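Local coordinates for snrnp sm-like protein (Pyrococcus abyssi, PDB 1H64) that probably binds RNA as an archaeal Sm-like protein whose seven identical copies assemble into a heptamer, at residues D16-V19 and F25-R28; R30-D35 and V41-E46; A45-D50 and K55-I60. All coordinates share one frame; numbering follows the deposited sequence.

Contact 1 (D16-V19 and F25-R28); sequences DVLV and FEFR
Val19 and Phe27 hold each other by two backbone hydrogen bonds, the hydrogen-bonded pair of an antiparallel hairpin: Val19 N donates to Phe27 O (2.8 Å) and Phe27 N to Val19 O (2.9 Å). The next pair, Leu18 and Arg28, is non-hydrogen-bonded; here Arg28 CA lies 3.4 Å from Val17 O in a CA-H...O contact. Charge adds less: Asp16 OD2 stays 4.1 Å from Arg28 NH2, well out of the guanidinium plane, so attraction acts without a directed N-H.

On the face carrying Leu18 and Arg28, the arginine folds back over the leucine. A turn at chi3 (71°) bends the chain and sets NE, buried without a partner in the model, 3.4 Å from Leu18 CD1. The long aliphatic stem of Arg28 suits it to cover an apolar neighbour, whereas Glu26 meets the same CD1 with a carboxylate oxygen, OE2, at 3.3 Å. On the other face Val19 CB and Phe27 CB pack 4.2 Å apart, beta-branched and aromatic bulk suited to a buried side.

Strands 16-21 and 25-34 thus form a hairpin of the curled Sm-fold sheet; Val17, Val19 and Phe27 reach Leu42 of strand 40-42, while Phe27 rests on Met47 of strand 45-49.

Contact 2 (R30-D35 and V41-E46); sequences RLIGYD and VLADAE
Ile32 and Gly33 both face Val41, forming a classic beta bulge in the hairpin of strands 25-34 and 40-42 within the Sm fold. The backbone bonds define it: Ile32 N gives to Val41 O at 2.9 Å, whereas Val41 N turns to Gly33 O at 3.0 Å, approaching from above that carbonyl's plane (48° out of it). Before the bulge the pairing is regular, Arg30 and Ala43 exchanging two bonds.

Charged contacts are looser. Arg30 runs alongside Asp44, pointing the same way, with NH2 and OD2 4.2 Å apart, beyond a salt bridge. Arg30 NH2 also meets Ala43 CB at 3.4 Å. Farther on, Asp35 bonds to His37 and Asn39, in the loop that in Sm proteins lines the RNA-binding pocket.

Apolar contacts occupy both faces. Leu31 CD1 meets Leu42 CD2 at 4.0 Å on the side turned to helix 5-11, where Leu31 touches Ile9; branched leucines suit this buried layer. Ile32 reaches its partners because CG1 sits between the backbone N and the carbonyl carbon (chi1 54°). Its CD1 lies 3.8 Å from the small Ala43 CB. The tightest apolar touch is Ile32 CG1 against Val41 CG1, at 3.5 Å closer than usual for two carbons.

Contact 3 (A45-D50 and K55-I60); sequences AEMIQD and KRYGKI
Met47 and Tyr57 cross at an angle on the buried side of the hairpin. The methionine comes to the edge of the phenol ring, its CB near the ring plane and 4.0 Å from Tyr57 CE1. CG is anti to the backbone N (chi1 172°), and the chain then bends at chi3, bringing CE toward Tyr57 OH, though the modelled approach is too close to be more than doubtful. That hydroxyl is buried and has no hydrogen-bonding partner in the model. An unbranched apolar chain suits this buried side beside the ring.

Ile60, after the corner at Gly58 and Lys59, takes one face of the same ring: its CD1 stands 4.0 Å above the ring centre. Its CG2 points instead at Ala45 CB, 3.8 Å away, and the small alanine allows strand and returning chain to come close.

Beneath these side chains, Ala45 and Tyr57 are a hydrogen-bonded pair, Tyr57 N reaching Ala45 O at 2.7 Å. On the other face Glu46 CB lies 4.1 Å from Arg56 CG; the charged ends spread apart, Glu46 OE1 5.3 Å from Arg56 NE, on a side more open to solvent. Ile20 of a neighbouring subunit packs on Tyr57, and Lys59 O accepts a hydrogen bond from Ser71 OG of that same subunit. This is an antiparallel beta hairpin of the Sm fold, set at an interface between subunits of the heptameric ring.

Strand 25-34 runs through contacts 1 and 2 in series, their centres about 9 Å apart, and Val17 CG2 packs on Leu42 CD2 at 3.6 Å between them. Contact 3 follows where contact 2 ends, sharing Ala45 and Glu46, and its centre is about 8 Å from that of contact 1. There strand 45-49 lies beside 25-28, with probable hydrogen bonds from Ile48 N to Glu26 O (2.7 Å) and from Glu46 N to Arg28 O (3.0 Å). The corners at 43-44 and 58-59 run side by side, Asp44 N lying 2.7 Å from Gly58 O. Contacts 2 and 3 touch the same neighbouring subunit, and contact 2 leads into the probable RNA-binding loop after Asp35.

Contact 1 (D16-V19 and F25-R28)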
loop_
_atom_site.group_PDB
_atom_site.type_symbol
_atom_site.label_atom_id
_atom_site.label_comp_id
_atom_site.label_asym_id
_atom_site.label_seq_id
_atom_site.Cartn_x
_atom_site.Cartn_y
_atom_site.Cartn_z
ATOM N N ASP C 16 -1.444 19.880 23.474
ATOM C CA ASP C 16 -0.980 20.215 22.128
ATOM C C ASP C 16 -0.051 19.106 21.623
ATOM O O ASP C 16 0.803 18.609 22.362
ATOM C CB ASP C 16 -0.218 21.554 22.138
ATOM C CG ASP C 16 0.201 22.016 20.737
ATOM O OD1 ASP C 16 -0.672 22.426 19.937
ATOM O OD2 ASP C 16 1.415 21.973 20.429
ATOM N N VAL C 17 -0.238 18.710 20.369
ATOM C CA VAL C 17 0.617 17.693 19.765
ATOM C C VAL C 17 0.977 18.088 18.347
ATOM O O VAL C 17 0.337 18.958 17.730
ATOM C CB VAL C 17 -0.068 16.305 19.678
ATOM C CG1 VAL C 17 -0.389 15.779 21.077
ATOM C CG2 VAL C 17 -1.332 16.408 18.841
ATOM N N LEU C 18 2.005 17.428 17.838
ATOM C CA LEU C 18 2.484 17.614 16.476
ATOM C C LEU C 18 2.221 16.290 15.728
ATOM O O LEU C 18 2.631 15.226 16.199
ATOM C CB LEU C 18 3.987 17.891 16.506
ATOM C CG LEU C 18 4.758 18.036 15.189
ATOM C CD1 LEU C 18 4.139 19.141 14.346
ATOM C CD2 LEU C 18 6.222 18.357 15.488
ATOM N N VAL C 19 1.514 16.346 14.601
ATOM C CA VAL C 19 1.267 15.130 13.813
ATOM C C VAL C 19 2.056 15.300 12.512
ATOM O O VAL C 19 1.712 16.144 11.673
ATOM C CB VAL C 19 -0.243 14.943 13.499
ATOM C CG1 VAL C 19 -0.456 13.680 12.646
ATOM C CG2 VAL C 19 -1.053 14.850 14.810
ATOM N N PHE C 25 5.207 17.478 5.874
ATOM C CA PHE C 25 3.953 18.198 5.979
ATOM C C PHE C 25 3.410 17.858 7.379
ATOM O O PHE C 25 3.512 16.708 7.813
ATOM C CB PHE C 25 3.064 17.627 4.878
ATOM C CG PHE C 25 1.732 18.264 4.760
ATOM C CD1 PHE C 25 1.611 19.603 4.420
ATOM C CD2 PHE C 25 0.585 17.494 4.898
ATOM C CE1 PHE C 25 0.363 20.160 4.218
ATOM C CE2 PHE C 25 -0.666 18.038 4.700
ATOM C CZ PHE C 25 -0.780 19.368 4.356
ATOM N N GLU C 26 2.834 18.823 8.094
ATOM C CA GLU C 26 2.340 18.503 9.432
ATOM C C GLU C 26 1.122 19.237 9.962
ATOM O O GLU C 26 0.683 20.237 9.401
ATOM C CB GLU C 26 3.484 18.619 10.452
ATOM C CG GLU C 26 4.427 19.794 10.252
ATOM C CD GLU C 26 5.665 19.707 11.143
ATOM O OE1 GLU C 26 6.414 18.712 11.030
ATOM O OE2 GLU C 26 5.896 20.629 11.954
ATOM N N PHE C 27 0.550 18.691 11.031
ATOM C CA PHE C 27 -0.594 19.298 11.679
ATOM C C PHE C 27 -0.226 19.528 13.133
ATOM O O PHE C 27 0.561 18.770 13.708
ATOM C CB PHE C 27 -1.827 18.398 11.641
ATOM C CG PHE C 27 -2.492 18.309 10.300
ATOM C CD1 PHE C 27 -2.389 17.151 9.539
ATOM C CD2 PHE C 27 -3.268 19.358 9.822
ATOM C CE1 PHE C 27 -3.053 17.035 8.325
ATOM C CE2 PHE C 27 -3.939 19.252 8.606
ATOM C CZ PHE C 27 -3.831 18.088 7.856
ATOM N N ARG C 28 -0.771 20.592 13.715
ATOM C CA ARG C 28 -0.534 20.883 15.123
ATOM C C ARG C 28 -1.876 21.283 15.694
ATOM O O ARG C 28 -2.641 22.006 15.056
ATOM C CB ARG C 28 0.493 22.009 15.305
ATOM C CG ARG C 28 1.774 21.794 14.517
ATOM C CD ARG C 28 2.983 22.421 15.203
ATOM N NE ARG C 28 3.364 21.678 16.406
ATOM C CZ ARG C 28 4.489 21.873 17.085
ATOM N NH1 ARG C 28 5.360 22.791 16.686
ATOM N NH2 ARG C 28 4.746 21.148 18.163
#

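Contact 2 (R30-D35 and V41-E46)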
loop_
_atom_site.group_PDB
_atom_site.type_symbol
_atom_site.label_atom_id
_atom_site.label_comp_id
_atom_site.label_asym_id
_atom_site.label_seq_id
_atom_site.Cartn_x
_atom_site.Cartn_y
_atom_site.Cartn_z
ATOM N N ARG C 30 -4.743 20.606 19.478
ATOM C CA ARG C 30 -4.971 19.996 20.772
ATOM C C ARG C 30 -5.596 18.619 20.542
ATOM O O ARG C 30 -6.622 18.500 19.880
ATOM C CB ARG C 30 -5.907 20.873 21.615
ATOM C CG ARG C 30 -6.111 20.379 23.047
ATOM C CD ARG C 30 -6.878 21.398 23.878
ATOM N NE ARG C 30 -8.040 21.913 23.165
ATOM C CZ ARG C 30 -9.277 21.449 23.295
ATOM N NH1 ARG C 30 -9.534 20.449 24.128
ATOM N NH2 ARG C 30 -10.256 21.978 22.573
ATOM N N LEU C 31 -4.971 17.582 21.075
ATOM C CA LEU C 31 -5.522 16.223 20.903
ATOM C C LEU C 31 -6.803 16.003 21.714
ATOM O O LEU C 31 -6.787 16.110 22.935
ATOM C CB LEU C 31 -4.479 15.180 21.319
ATOM C CG LEU C 31 -4.854 13.703 21.098
ATOM C CD1 LEU C 31 -4.899 13.385 19.585
ATOM C CD2 LEU C 31 -3.819 12.829 21.787
ATOM N N ILE C 32 -7.919 15.691 21.054
ATOM C CA ILE C 32 -9.148 15.457 21.799
ATOM C C ILE C 32 -9.730 14.045 21.677
ATOM O O ILE C 32 -10.670 13.700 22.389
ATOM C CB ILE C 32 -10.251 16.485 21.424
ATOM C CG1 ILE C 32 -10.485 16.509 19.913
ATOM C CG2 ILE C 32 -9.840 17.876 21.908
ATOM C CD1 ILE C 32 -11.602 17.474 19.481
ATOM N N GLY C 33 -9.172 13.227 20.786
ATOM C CA GLY C 33 -9.687 11.873 20.625
ATOM C C GLY C 33 -8.753 11.045 19.764
ATOM O O GLY C 33 -7.864 11.589 19.106
ATOM N N TYR C 34 -8.937 9.726 19.782
ATOM C CA TYR C 34 -8.091 8.844 18.995
ATOM C C TYR C 34 -8.707 7.452 19.033
ATOM O O TYR C 34 -9.641 7.210 19.786
ATOM C CB TYR C 34 -6.684 8.786 19.599
ATOM C CG TYR C 34 -6.604 8.100 20.950
ATOM C CD1 TYR C 34 -6.344 6.725 21.048
ATOM C CD2 TYR C 34 -6.823 8.809 22.132
ATOM C CE1 TYR C 34 -6.311 6.084 22.286
ATOM C CE2 TYR C 34 -6.790 8.173 23.375
ATOM C CZ TYR C 34 -6.535 6.813 23.444
ATOM O OH TYR C 34 -6.509 6.174 24.664
ATOM N N ASP C 35 -8.207 6.564 18.189
ATOM C CA ASP C 35 -8.678 5.183 18.226
ATOM C C ASP C 35 -7.482 4.253 18.067
ATOM O O ASP C 35 -6.349 4.697 17.891
ATOM C CB ASP C 35 -9.751 4.908 17.164
ATOM C CG ASP C 35 -9.255 5.133 15.753
ATOM O OD1 ASP C 35 -8.051 4.927 15.493
ATOM O OD2 ASP C 35 -10.090 5.497 14.901
ATOM N N VAL C 41 -7.941 12.966 16.496
ATOM C CA VAL C 41 -8.817 14.122 16.345
ATOM C C VAL C 41 -8.145 15.287 17.046
ATOM O O VAL C 41 -7.752 15.162 18.203
ATOM C CB VAL C 41 -10.204 13.894 17.003
ATOM C CG1 VAL C 41 -11.082 15.122 16.763
ATOM C CG2 VAL C 41 -10.886 12.655 16.415
ATOM N N LEU C 42 -7.989 16.403 16.337
ATOM C CA LEU C 42 -7.369 17.580 16.926
ATOM C C LEU C 42 -8.388 18.712 16.917
ATOM O O LEU C 42 -9.274 18.753 16.046
ATOM C CB LEU C 42 -6.155 18.022 16.110
ATOM C CG LEU C 42 -5.050 17.006 15.845
ATOM C CD1 LEU C 42 -3.967 17.684 15.030
ATOM C CD2 LEU C 42 -4.483 16.491 17.141
ATOM N N ALA C 43 -8.271 19.597 17.904
ATOM C CA ALA C 43 -9.138 20.773 18.016
ATOM C C ALA C 43 -8.242 22.005 17.804
ATOM O O ALA C 43 -7.053 21.972 18.137
ATOM C CB ALA C 43 -9.799 20.816 19.403
ATOM N N ASP C 44 -8.815 23.074 17.249
ATOM C CA ASP C 44 -8.077 24.318 16.971
ATOM C C ASP C 44 -6.786 23.978 16.246
ATOM O O ASP C 44 -5.701 24.342 16.682
ATOM C CB ASP C 44 -7.746 25.069 18.269
ATOM C CG ASP C 44 -8.981 25.391 19.090
ATOM O OD1 ASP C 44 -10.000 25.826 18.505
ATOM O OD2 ASP C 44 -8.932 25.215 20.324
ATOM N N ALA C 45 -6.919 23.297 15.115
ATOM C CA ALA C 45 -5.763 22.848 14.354
ATOM C C ALA C 45 -5.300 23.757 13.229
ATOM O O ALA C 45 -6.060 24.576 12.711
ATOM C CB ALA C 45 -6.040 21.442 13.777
ATOM N N GLU C 46 -4.043 23.557 12.848
ATOM C CA GLU C 46 -3.430 24.280 11.751
ATOM C C GLU C 46 -2.547 23.325 10.940
ATOM O O GLU C 46 -1.845 22.472 11.496
ATOM C CB GLU C 46 -2.606 25.459 12.281
ATOM C CG GLU C 46 -1.503 25.085 13.252
ATOM C CD GLU C 46 -1.270 26.158 14.311
ATOM O OE1 GLU C 46 -2.159 26.358 15.166
ATOM O OE2 GLU C 46 -0.203 26.802 14.289
#

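Contact 3 (A45-D50 and K55-I60)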
loop_
_atom_site.group_PDB
_atom_site.type_symbol
_atom_site.label_atom_id
_atom_site.label_comp_id
_atom_site.label_asym_id
_atom_site.label_seq_id
_atom_site.Cartn_x
_atom_site.Cartn_y
_atom_site.Cartn_z
ATOM N N ALA C 45 -6.919 23.297 15.115
ATOM C CA ALA C 45 -5.763 22.848 14.354
ATOM C C ALA C 45 -5.300 23.757 13.229
ATOM O O ALA C 45 -6.060 24.576 12.711
ATOM C CB ALA C 45 -6.040 21.442 13.777
ATOM N N GLU C 46 -4.043 23.557 12.848
ATOM C CA GLU C 46 -3.430 24.280 11.751
ATOM C C GLU C 46 -2.547 23.325 10.940
ATOM O O GLU C 46 -1.845 22.472 11.496
ATOM C CB GLU C 46 -2.606 25.459 12.281
ATOM C CG GLU C 46 -1.503 25.085 13.252
ATOM C CD GLU C 46 -1.270 26.158 14.311
ATOM O OE1 GLU C 46 -2.159 26.358 15.166
ATOM O OE2 GLU C 46 -0.203 26.802 14.289
ATOM N N MET C 47 -2.625 23.442 9.621
ATOM C CA MET C 47 -1.800 22.632 8.745
ATOM C C MET C 47 -0.532 23.436 8.495
ATOM O O MET C 47 -0.586 24.616 8.108
ATOM C CB MET C 47 -2.527 22.356 7.430
ATOM C CG MET C 47 -1.661 21.679 6.388
ATOM S SD MET C 47 -2.519 21.593 4.809
ATOM C CE MET C 47 -3.866 20.488 5.231
ATOM N N ILE C 48 0.611 22.814 8.743
ATOM C CA ILE C 48 1.889 23.476 8.551
ATOM C C ILE C 48 2.624 22.888 7.353
ATOM O O ILE C 48 2.761 21.669 7.239
ATOM C CB ILE C 48 2.776 23.333 9.806
ATOM C CG1 ILE C 48 2.086 24.000 11.004
ATOM C CG2 ILE C 48 4.144 23.933 9.553
ATOM C CD1 ILE C 48 1.738 25.454 10.784
ATOM N N GLN C 49 3.089 23.764 6.465
ATOM C CA GLN C 49 3.817 23.353 5.269
ATOM C C GLN C 49 5.108 24.148 5.163
ATOM O O GLN C 49 5.079 25.374 5.027
ATOM C CB GLN C 49 2.978 23.605 4.020
ATOM C CG GLN C 49 3.683 23.227 2.732
ATOM C CD GLN C 49 3.241 24.075 1.553
ATOM O OE1 GLN C 49 3.635 23.823 0.415
ATOM N NE2 GLN C 49 2.429 25.093 1.822
ATOM N N ASP C 50 6.241 23.457 5.220
ATOM C CA ASP C 50 7.536 24.116 5.132
ATOM C C ASP C 50 7.652 25.233 6.165
ATOM O O ASP C 50 8.193 26.299 5.875
ATOM C CB ASP C 50 7.755 24.690 3.726
ATOM C CG ASP C 50 7.956 23.609 2.675
ATOM O OD1 ASP C 50 7.095 22.711 2.563
ATOM O OD2 ASP C 50 8.974 23.662 1.954
ATOM N N LYS C 55 -3.529 26.438 6.575
ATOM C CA LYS C 55 -4.937 26.130 6.816
ATOM C C LYS C 55 -5.190 26.034 8.325
ATOM O O LYS C 55 -4.273 25.767 9.107
ATOM C CB LYS C 55 -5.336 24.796 6.159
ATOM C CG LYS C 55 -5.297 24.763 4.634
ATOM C CD LYS C 55 -6.657 25.059 3.996
ATOM C CE LYS C 55 -7.625 23.895 4.179
ATOM N NZ LYS C 55 -8.789 23.939 3.235
ATOM N N ARG C 56 -6.432 26.269 8.729
ATOM C CA ARG C 56 -6.809 26.166 10.130
ATOM C C ARG C 56 -8.131 25.446 10.186
ATOM O O ARG C 56 -8.959 25.565 9.278
ATOM C CB ARG C 56 -6.912 27.544 10.799
ATOM C CG ARG C 56 -5.557 28.110 11.180
ATOM C CD ARG C 56 -5.648 29.450 11.894
ATOM N NE ARG C 56 -4.318 30.029 12.057
ATOM C CZ ARG C 56 -4.078 31.310 12.311
ATOM N NH1 ARG C 56 -5.082 32.166 12.442
ATOM N NH2 ARG C 56 -2.831 31.737 12.409
ATOM N N TYR C 57 -8.328 24.682 11.252
ATOM C CA TYR C 57 -9.553 23.927 11.400
ATOM C C TYR C 57 -10.016 23.980 12.843
ATOM O O TYR C 57 -9.201 23.873 13.763
ATOM C CB TYR C 57 -9.309 22.462 10.996
ATOM C CG TYR C 57 -8.518 22.298 9.718
ATOM C CD1 TYR C 57 -7.127 22.256 9.734
ATOM C CD2 TYR C 57 -9.167 22.187 8.491
ATOM C CE1 TYR C 57 -6.396 22.103 8.551
ATOM C CE2 TYR C 57 -8.453 22.032 7.303
ATOM C CZ TYR C 57 -7.072 21.993 7.336
ATOM O OH TYR C 57 -6.389 21.869 6.149
ATOM N N GLY C 58 -11.317 24.146 13.046
ATOM C CA GLY C 58 -11.830 24.162 14.404
ATOM C C GLY C 58 -11.615 22.769 14.981
ATOM O O GLY C 58 -11.243 22.605 16.144
ATOM N N LYS C 59 -11.824 21.761 14.141
ATOM C CA LYS C 59 -11.660 20.363 14.551
ATOM C C LYS C 59 -11.353 19.518 13.314
ATOM O O LYS C 59 -11.992 19.681 12.278
ATOM C CB LYS C 59 -12.938 19.861 15.214
ATOM C CG LYS C 59 -12.810 18.503 15.895
ATOM C CD LYS C 59 -14.119 18.098 16.566
ATOM C CE LYS C 59 -14.489 19.052 17.693
ATOM N NZ LYS C 59 -15.824 18.714 18.284
ATOM N N ILE C 60 -10.387 18.613 13.418
ATOM C CA ILE C 60 -10.046 17.787 12.265
ATOM C C ILE C 60 -9.701 16.343 12.644
ATOM O O ILE C 60 -8.977 16.108 13.608
ATOM C CB ILE C 60 -8.856 18.381 11.486
ATOM C CG1 ILE C 60 -8.644 17.600 10.186
ATOM C CG2 ILE C 60 -7.589 18.343 12.332
ATOM C CD1 ILE C 60 -7.605 18.205 9.270
#